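Local atomic coordinates of 2,3-bisphosphoglycerate-independent phosphoglycerate mutase (Pyrococcus horikoshii, PDB entry 2ZKT), a protein that probably interconverts 2-phosphoglycerate and 3-phosphoglycerate in glycolysis, as a metal-dependent mutase of the alkaline phosphatase superfamily. Residues B[253-258]-B[296-301]; B[66-71]-B[260-265]. All blocks are in the same frame, centred on the assembly; numbering follows the deposited sequence.

Interaction 1: residues B[253-258]-B[296-301]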
ATOM      1  N   ALA B 253     -13.445 -23.887  -1.452  1.00 53.41           N
ATOM      2  CA  ALA B 253     -13.953 -25.109  -2.075  1.00 51.78           C
ATOM      3  C   ALA B 253     -14.117 -25.045  -3.604  1.00 50.65           C
ATOM      4  O   ALA B 253     -13.573 -25.881  -4.336  1.00 50.46           O
ATOM      5  CB  ALA B 253     -15.293 -25.489  -1.428  1.00 52.22           C
ATOM      6  N   LEU B 254     -14.877 -24.055  -4.075  1.00 49.80           N
ATOM      7  CA  LEU B 254     -15.137 -23.916  -5.506  1.00 48.88           C
ATOM      8  C   LEU B 254     -13.882 -23.856  -6.386  1.00 48.88           C
ATOM      9  O   LEU B 254     -13.858 -24.426  -7.482  1.00 48.36           O
ATOM     10  CB  LEU B 254     -16.009 -22.679  -5.759  1.00 48.51           C
ATOM     11  CG  LEU B 254     -16.465 -22.477  -7.209  1.00 47.98           C
ATOM     12  CD1 LEU B 254     -17.141 -23.740  -7.728  1.00 44.93           C
ATOM     13  CD2 LEU B 254     -17.416 -21.287  -7.284  1.00 48.87           C
ATOM     14  N   VAL B 255     -12.835 -23.180  -5.914  1.00 46.99           N
ATOM     15  CA  VAL B 255     -11.618 -23.074  -6.707  1.00 46.74           C
ATOM     16  C   VAL B 255     -10.795 -24.358  -6.632  1.00 46.92           C
ATOM     17  O   VAL B 255     -10.129 -24.735  -7.612  1.00 47.17           O
ATOM     18  CB  VAL B 255     -10.769 -21.849  -6.268  1.00 47.15           C
ATOM     19  CG1 VAL B 255      -9.452 -21.800  -7.048  1.00 48.87           C
ATOM     20  CG2 VAL B 255     -11.569 -20.563  -6.506  1.00 47.97           C
ATOM     21  N   LYS B 256     -10.835 -25.033  -5.484  1.00 47.63           N
ATOM     22  CA  LYS B 256     -10.108 -26.297  -5.330  1.00 48.62           C
ATOM     23  C   LYS B 256     -10.746 -27.292  -6.307  1.00 47.86           C
ATOM     24  O   LYS B 256     -10.057 -28.132  -6.904  1.00 49.60           O
ATOM     25  CB  LYS B 256     -10.255 -26.836  -3.904  1.00 50.10           C
ATOM     26  CG  LYS B 256      -9.686 -25.933  -2.819  1.00 54.98           C
ATOM     27  CD  LYS B 256     -10.046 -26.465  -1.441  1.00 62.99           C
ATOM     28  CE  LYS B 256      -9.550 -27.898  -1.260  1.00 67.94           C
ATOM     29  NZ  LYS B 256     -10.017 -28.486   0.030  1.00 75.15           N
ATOM     30  N   GLY B 257     -12.070 -27.171  -6.462  1.00 47.04           N
ATOM     31  CA  GLY B 257     -12.820 -28.047  -7.356  1.00 46.70           C
ATOM     32  C   GLY B 257     -12.413 -27.892  -8.811  1.00 47.04           C
ATOM     33  O   GLY B 257     -12.126 -28.876  -9.503  1.00 47.05           O
ATOM     34  N   VAL B 258     -12.386 -26.646  -9.287  1.00 46.34           N
ATOM     35  CA  VAL B 258     -11.991 -26.389 -10.666  1.00 47.59           C
ATOM     36  C   VAL B 258     -10.571 -26.909 -10.879  1.00 46.97           C
ATOM     37  O   VAL B 258     -10.298 -27.627 -11.840  1.00 48.30           O
ATOM     38  CB  VAL B 258     -12.044 -24.871 -10.991  1.00 48.15           C
ATOM     39  CG1 VAL B 258     -11.494 -24.621 -12.399  1.00 49.44           C
ATOM     40  CG2 VAL B 258     -13.493 -24.368 -10.880  1.00 45.89           C
ATOM     41  N   PHE B 296       4.625 -26.564 -12.322  1.00 49.96           N
ATOM     42  CA  PHE B 296       3.704 -25.430 -12.301  1.00 47.68           C
ATOM     43  C   PHE B 296       2.951 -25.399 -10.972  1.00 47.10           C
ATOM     44  O   PHE B 296       2.338 -26.403 -10.573  1.00 46.59           O
ATOM     45  CB  PHE B 296       2.695 -25.565 -13.455  1.00 46.71           C
ATOM     46  CG  PHE B 296       1.951 -24.298 -13.762  1.00 46.24           C
ATOM     47  CD1 PHE B 296       2.519 -23.324 -14.591  1.00 45.77           C
ATOM     48  CD2 PHE B 296       0.694 -24.057 -13.203  1.00 44.15           C
ATOM     49  CE1 PHE B 296       1.850 -22.133 -14.857  1.00 50.75           C
ATOM     50  CE2 PHE B 296       0.014 -22.862 -13.466  1.00 42.10           C
ATOM     51  CZ  PHE B 296       0.590 -21.902 -14.290  1.00 48.93           C
ATOM     52  N   VAL B 297       2.996 -24.249 -10.292  1.00 45.15           N
ATOM     53  CA  VAL B 297       2.305 -24.094  -9.016  1.00 43.98           C
ATOM     54  C   VAL B 297       1.319 -22.928  -9.074  1.00 43.09           C
ATOM     55  O   VAL B 297       1.645 -21.837  -9.564  1.00 42.34           O
ATOM     56  CB  VAL B 297       3.320 -23.865  -7.838  1.00 44.53           C
ATOM     57  CG1 VAL B 297       2.585 -23.458  -6.562  1.00 42.18           C
ATOM     58  CG2 VAL B 297       4.116 -25.152  -7.580  1.00 44.40           C
ATOM     59  N   PHE B 298       0.111 -23.174  -8.573  1.00 42.45           N
ATOM     60  CA  PHE B 298      -0.956 -22.178  -8.543  1.00 43.00           C
ATOM     61  C   PHE B 298      -1.270 -21.824  -7.080  1.00 44.43           C
ATOM     62  O   PHE B 298      -1.478 -22.707  -6.250  1.00 47.31           O
ATOM     63  CB  PHE B 298      -2.204 -22.757  -9.237  1.00 42.89           C
ATOM     64  CG  PHE B 298      -3.442 -21.917  -9.076  1.00 41.81           C
ATOM     65  CD1 PHE B 298      -3.537 -20.656  -9.675  1.00 43.59           C
ATOM     66  CD2 PHE B 298      -4.512 -22.378  -8.308  1.00 39.40           C
ATOM     67  CE1 PHE B 298      -4.686 -19.863  -9.508  1.00 46.73           C
ATOM     68  CE2 PHE B 298      -5.669 -21.591  -8.131  1.00 42.91           C
ATOM     69  CZ  PHE B 298      -5.755 -20.333  -8.733  1.00 44.10           C
ATOM     70  N   LEU B 299      -1.298 -20.532  -6.764  1.00 44.45           N
ATOM     71  CA  LEU B 299      -1.586 -20.067  -5.405  1.00 47.14           C
ATOM     72  C   LEU B 299      -2.801 -19.135  -5.431  1.00 47.57           C
ATOM     73  O   LEU B 299      -2.840 -18.161  -6.196  1.00 49.20           O
ATOM     74  CB  LEU B 299      -0.366 -19.325  -4.831  1.00 46.13           C
ATOM     75  CG  LEU B 299      -0.527 -18.593  -3.488  1.00 48.74           C
ATOM     76  CD1 LEU B 299      -1.045 -19.535  -2.413  1.00 53.77           C
ATOM     77  CD2 LEU B 299       0.816 -18.015  -3.075  1.00 50.56           C
ATOM     78  N   HIS B 300      -3.789 -19.437  -4.594  1.00 48.16           N
ATOM     79  CA  HIS B 300      -5.010 -18.638  -4.531  1.00 48.14           C
ATOM     80  C   HIS B 300      -5.174 -17.946  -3.166  1.00 48.82           C
ATOM     81  O   HIS B 300      -4.892 -18.536  -2.122  1.00 50.64           O
ATOM     82  CB  HIS B 300      -6.205 -19.554  -4.836  1.00 47.05           C
ATOM     83  CG  HIS B 300      -7.497 -18.826  -5.055  1.00 48.16           C
ATOM     84  ND1 HIS B 300      -8.307 -18.412  -4.016  1.00 52.12           N
ATOM     85  CD2 HIS B 300      -8.123 -18.444  -6.197  1.00 47.98           C
ATOM     86  CE1 HIS B 300      -9.380 -17.806  -4.508  1.00 47.35           C
ATOM     87  NE2 HIS B 300      -9.292 -17.814  -5.829  1.00 49.17           N
ATOM     88  N   PHE B 301      -5.612 -16.686  -3.192  1.00 48.86           N
ATOM     89  CA  PHE B 301      -5.835 -15.878  -1.980  1.00 49.08           C
ATOM     90  C   PHE B 301      -7.230 -15.279  -2.145  1.00 49.69           C
ATOM     91  O   PHE B 301      -7.425 -14.395  -2.975  1.00 49.39           O
ATOM     92  CB  PHE B 301      -4.788 -14.756  -1.894  1.00 49.36           C
ATOM     93  CG  PHE B 301      -4.885 -13.919  -0.643  1.00 51.19           C
ATOM     94  CD1 PHE B 301      -4.564 -14.465   0.608  1.00 51.80           C
ATOM     95  CD2 PHE B 301      -5.290 -12.580  -0.712  1.00 46.78           C
ATOM     96  CE1 PHE B 301      -4.643 -13.687   1.768  1.00 49.60           C
ATOM     97  CE2 PHE B 301      -5.376 -11.791   0.441  1.00 50.03           C
ATOM     98  CZ  PHE B 301      -5.048 -12.344   1.688  1.00 51.57           C
TER
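The imidazole of His300 turns one face to Val255, whose CB stands 4.3 Å above the ring plane, displaced toward the rim, while at the edge of the same ring, in its plane, lies CZ of Phe298. Both methyls of Val255 rest on the imidazole: CG2 comes within 3.6 Å of His300 NE2, and CG1 within 3.7 Å of His300 CD2. The CG2 methyl makes an off-centre CH-pi contact, 30° from the ring normal. Phe298 meets the valine differently: Val255 CG1 lies at the edge of the Phe298 ring, near its plane, 3.9 Å from Phe298 CE2. With CG1 anti to the backbone N of Val255 (chi1 176°), one methyl can serve both rings while the other stays over the imidazole. A beta-branched valine suits this place: its two methyls spread over part of one imidazole face, and it carries no polar group to compete for His300 NE2. That nitrogen makes a weak hydrogen bond to Asp13, a ligand of one bound zinc, and the His300 side chain lies about 5 Å from a zinc ion, so the valine packs against the second shell of the metal centre. Phe298 also meets Phe68 edge-to-face. Strand 296-301 runs parallel between strands 246-249 and 6-12 of the mixed sheet, and helix 253-261 lies against it, with helix 80-86 touching the helix through Leu254 and Val258.

Interaction 2: residues B[66-71]-B[260-265]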
ATOM      1  N   SER B  66     -10.902 -20.147 -17.240  1.00 45.96           N
ATOM      2  CA  SER B  66     -10.220 -19.246 -18.163  1.00 46.38           C
ATOM      3  C   SER B  66      -8.747 -19.051 -17.773  1.00 47.50           C
ATOM      4  O   SER B  66      -7.845 -19.194 -18.591  1.00 48.10           O
ATOM      5  CB  SER B  66     -10.962 -17.899 -18.144  1.00 46.79           C
ATOM      6  OG  SER B  66     -10.362 -17.000 -19.077  1.00 45.31           O
ATOM      7  N   ILE B  67      -8.504 -18.730 -16.504  1.00 49.21           N
ATOM      8  CA  ILE B  67      -7.154 -18.527 -15.987  1.00 49.70           C
ATOM      9  C   ILE B  67      -6.277 -19.770 -16.204  1.00 49.71           C
ATOM     10  O   ILE B  67      -5.077 -19.642 -16.461  1.00 49.51           O
ATOM     11  CB  ILE B  67      -7.194 -18.197 -14.473  1.00 50.56           C
ATOM     12  CG1 ILE B  67      -7.898 -16.845 -14.247  1.00 53.73           C
ATOM     13  CG2 ILE B  67      -5.789 -18.195 -13.890  1.00 50.83           C
ATOM     14  CD1 ILE B  67      -7.201 -15.633 -14.866  1.00 52.88           C
ATOM     15  N   PHE B  68      -6.868 -20.967 -16.101  1.00 49.34           N
ATOM     16  CA  PHE B  68      -6.091 -22.200 -16.294  1.00 48.62           C
ATOM     17  C   PHE B  68      -5.786 -22.497 -17.766  1.00 48.62           C
ATOM     18  O   PHE B  68      -5.078 -23.466 -18.071  1.00 49.19           O
ATOM     19  CB  PHE B  68      -6.802 -23.410 -15.655  1.00 47.63           C
ATOM     20  CG  PHE B  68      -6.814 -23.376 -14.148  1.00 46.45           C
ATOM     21  CD1 PHE B  68      -5.634 -23.153 -13.435  1.00 47.13           C
ATOM     22  CD2 PHE B  68      -8.007 -23.548 -13.443  1.00 43.06           C
ATOM     23  CE1 PHE B  68      -5.643 -23.097 -12.024  1.00 50.89           C
ATOM     24  CE2 PHE B  68      -8.040 -23.497 -12.049  1.00 44.41           C
ATOM     25  CZ  PHE B  68      -6.855 -23.268 -11.330  1.00 50.52           C
ATOM     26  N   GLY B  69      -6.331 -21.671 -18.669  1.00 49.42           N
ATOM     27  CA  GLY B  69      -6.074 -21.832 -20.099  1.00 49.90           C
ATOM     28  C   GLY B  69      -7.208 -22.358 -20.968  1.00 50.88           C
ATOM     29  O   GLY B  69      -7.000 -22.681 -22.143  1.00 52.19           O
ATOM     30  N   TYR B  70      -8.414 -22.444 -20.417  1.00 51.06           N
ATOM     31  CA  TYR B  70      -9.546 -22.964 -21.183  1.00 51.17           C
ATOM     32  C   TYR B  70     -10.518 -21.866 -21.597  1.00 52.75           C
ATOM     33  O   TYR B  70     -10.525 -20.770 -21.024  1.00 52.37           O
ATOM     34  CB  TYR B  70     -10.305 -24.012 -20.347  1.00 49.53           C
ATOM     35  CG  TYR B  70      -9.452 -25.202 -19.939  1.00 48.84           C
ATOM     36  CD1 TYR B  70      -9.182 -26.245 -20.846  1.00 43.86           C
ATOM     37  CD2 TYR B  70      -8.868 -25.258 -18.675  1.00 46.08           C
ATOM     38  CE1 TYR B  70      -8.352 -27.308 -20.497  1.00 41.93           C
ATOM     39  CE2 TYR B  70      -8.029 -26.315 -18.314  1.00 48.03           C
ATOM     40  CZ  TYR B  70      -7.774 -27.336 -19.225  1.00 46.16           C
ATOM     41  OH  TYR B  70      -6.952 -28.383 -18.855  1.00 50.27           O
ATOM     42  N   ASP B  71     -11.337 -22.176 -22.600  1.00 54.49           N
ATOM     43  CA  ASP B  71     -12.359 -21.246 -23.074  1.00 56.02           C
ATOM     44  C   ASP B  71     -13.609 -21.558 -22.238  1.00 54.94           C
ATOM     45  O   ASP B  71     -14.225 -22.619 -22.392  1.00 56.88           O
ATOM     46  CB  ASP B  71     -12.644 -21.474 -24.571  1.00 56.47           C
ATOM     47  CG  ASP B  71     -13.758 -20.580 -25.102  1.00 59.86           C
ATOM     48  OD1 ASP B  71     -14.940 -20.819 -24.755  1.00 67.33           O
ATOM     49  OD2 ASP B  71     -13.449 -19.634 -25.863  1.00 68.29           O
ATOM     50  N   ARG B 260      -8.966 -29.206  -9.320  1.00 47.79           N
ATOM     51  CA  ARG B 260      -8.962 -30.673  -9.317  1.00 49.32           C
ATOM     52  C   ARG B 260      -9.499 -31.220 -10.630  1.00 46.64           C
ATOM     53  O   ARG B 260      -8.917 -32.139 -11.216  1.00 48.45           O
ATOM     54  CB  ARG B 260      -9.794 -31.223  -8.142  1.00 49.18           C
ATOM     55  CG  ARG B 260      -8.966 -31.431  -6.871  1.00 53.56           C
ATOM     56  CD  ARG B 260      -9.812 -31.674  -5.625  1.00 53.05           C
ATOM     57  NE  ARG B 260      -8.952 -31.834  -4.449  1.00 58.00           N
ATOM     58  CZ  ARG B 260      -9.352 -31.676  -3.185  1.00 59.88           C
ATOM     59  NH1 ARG B 260     -10.615 -31.349  -2.914  1.00 62.89           N
ATOM     60  NH2 ARG B 260      -8.483 -31.831  -2.192  1.00 59.62           N
ATOM     61  N   ALA B 261     -10.614 -30.649 -11.090  1.00 46.09           N
ATOM     62  CA  ALA B 261     -11.213 -31.087 -12.347  1.00 45.76           C
ATOM     63  C   ALA B 261     -10.209 -31.035 -13.512  1.00 45.61           C
ATOM     64  O   ALA B 261     -10.186 -31.943 -14.335  1.00 47.67           O
ATOM     65  CB  ALA B 261     -12.449 -30.238 -12.671  1.00 44.46           C
ATOM     66  N   VAL B 262      -9.371 -29.995 -13.584  1.00 46.40           N
ATOM     67  CA  VAL B 262      -8.422 -29.911 -14.697  1.00 45.38           C
ATOM     68  C   VAL B 262      -7.107 -30.660 -14.457  1.00 45.57           C
ATOM     69  O   VAL B 262      -6.215 -30.657 -15.316  1.00 45.84           O
ATOM     70  CB  VAL B 262      -8.141 -28.431 -15.113  1.00 45.39           C
ATOM     71  CG1 VAL B 262      -9.457 -27.757 -15.493  1.00 43.27           C
ATOM     72  CG2 VAL B 262      -7.445 -27.668 -13.985  1.00 47.14           C
ATOM     73  N   GLY B 263      -6.990 -31.304 -13.292  1.00 45.87           N
ATOM     74  CA  GLY B 263      -5.803 -32.110 -13.024  1.00 44.67           C
ATOM     75  C   GLY B 263      -4.748 -31.671 -12.025  1.00 45.67           C
ATOM     76  O   GLY B 263      -3.666 -32.262 -11.981  1.00 45.64           O
ATOM     77  N   PHE B 264      -5.031 -30.648 -11.221  1.00 45.89           N
ATOM     78  CA  PHE B 264      -4.045 -30.196 -10.235  1.00 47.89           C
ATOM     79  C   PHE B 264      -4.085 -31.032  -8.953  1.00 49.39           C
ATOM     80  O   PHE B 264      -5.118 -31.633  -8.625  1.00 48.99           O
ATOM     81  CB  PHE B 264      -4.301 -28.723  -9.868  1.00 48.02           C
ATOM     82  CG  PHE B 264      -3.805 -27.744 -10.893  1.00 48.99           C
ATOM     83  CD1 PHE B 264      -4.489 -27.564 -12.098  1.00 49.58           C
ATOM     84  CD2 PHE B 264      -2.647 -26.998 -10.659  1.00 49.89           C
ATOM     85  CE1 PHE B 264      -4.026 -26.650 -13.048  1.00 53.19           C
ATOM     86  CE2 PHE B 264      -2.177 -26.083 -11.607  1.00 49.64           C
ATOM     87  CZ  PHE B 264      -2.864 -25.908 -12.800  1.00 48.84           C
ATOM     88  N   ASP B 265      -2.953 -31.082  -8.243  1.00 51.81           N
ATOM     89  CA  ASP B 265      -2.881 -31.787  -6.960  1.00 53.88           C
ATOM     90  C   ASP B 265      -3.088 -30.664  -5.936  1.00 55.02           C
ATOM     91  O   ASP B 265      -2.147 -29.955  -5.582  1.00 53.93           O
ATOM     92  CB  ASP B 265      -1.500 -32.437  -6.743  1.00 54.84           C
ATOM     93  CG  ASP B 265      -1.284 -33.671  -7.609  1.00 58.12           C
ATOM     94  OD1 ASP B 265      -2.284 -34.309  -8.008  1.00 64.32           O
ATOM     95  OD2 ASP B 265      -0.112 -34.019  -7.879  1.00 61.01           O
TER
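Val262 divides its two methyls between two aromatic residues: CG1 packs on Tyr70 CE2 at 3.5 Å, and CG2 lies over one face of Phe68, 4.2 Å from its CD2. Phe68 also meets the ring of Phe264, Phe68 CD1 to Phe264 CE1 being 3.9 Å; the planes are inclined at 38°, an oblique aromatic pair with centroids 5.0 Å apart. In Val262, CG1 is anti to the carbonyl carbon (chi1 -58°), which leaves CG2 between the backbone N and that carbon and aims the methyls at different rings. Cutting Phe68 back to an alanine is likely to leave Val262 CG2 and the Phe264 ring without their common partner and a gap between the two turns. Each turn is a Schellman motif ending a helix, 60-67 on one side and 253-261 on the other. Gly69 and Gly263 take positive phi values at which a CB would be jammed against the carbonyl O of the preceding residue, so glycine suits both sites. Immediately beyond each glycine comes an aromatic residue, Tyr70 or Phe264, directed back into the contact. Farther out, Tyr70 OH is hydrogen-bonded to Met236 O, which fixes the polar end of the ring, and Phe264 also meets Phe238.

How the interactions relate
The centres of interactions 1 and 2 lie about 9 Å apart, and both use helix 253-261: interaction 1 its N-terminal part, interaction 2 its C-terminal end. Along the chain the segments alternate, 66-71, 253-258, 260-265, then 296-301, so the two contacts cross in sequence. They also touch directly. Phe68 CE2 packs on Val258 CG1 at 3.6 Å, and Phe264 CE2 lies 3.9 Å from Phe296 CD2, which makes one continuous hydrophobic core between the helix, the end of helix 60-67 and strand 296-301, an inner strand of the sheet. Within the metalloenzyme fold this core runs from the zinc-proximal end of that strand, near His300, to the turns that close the two helices.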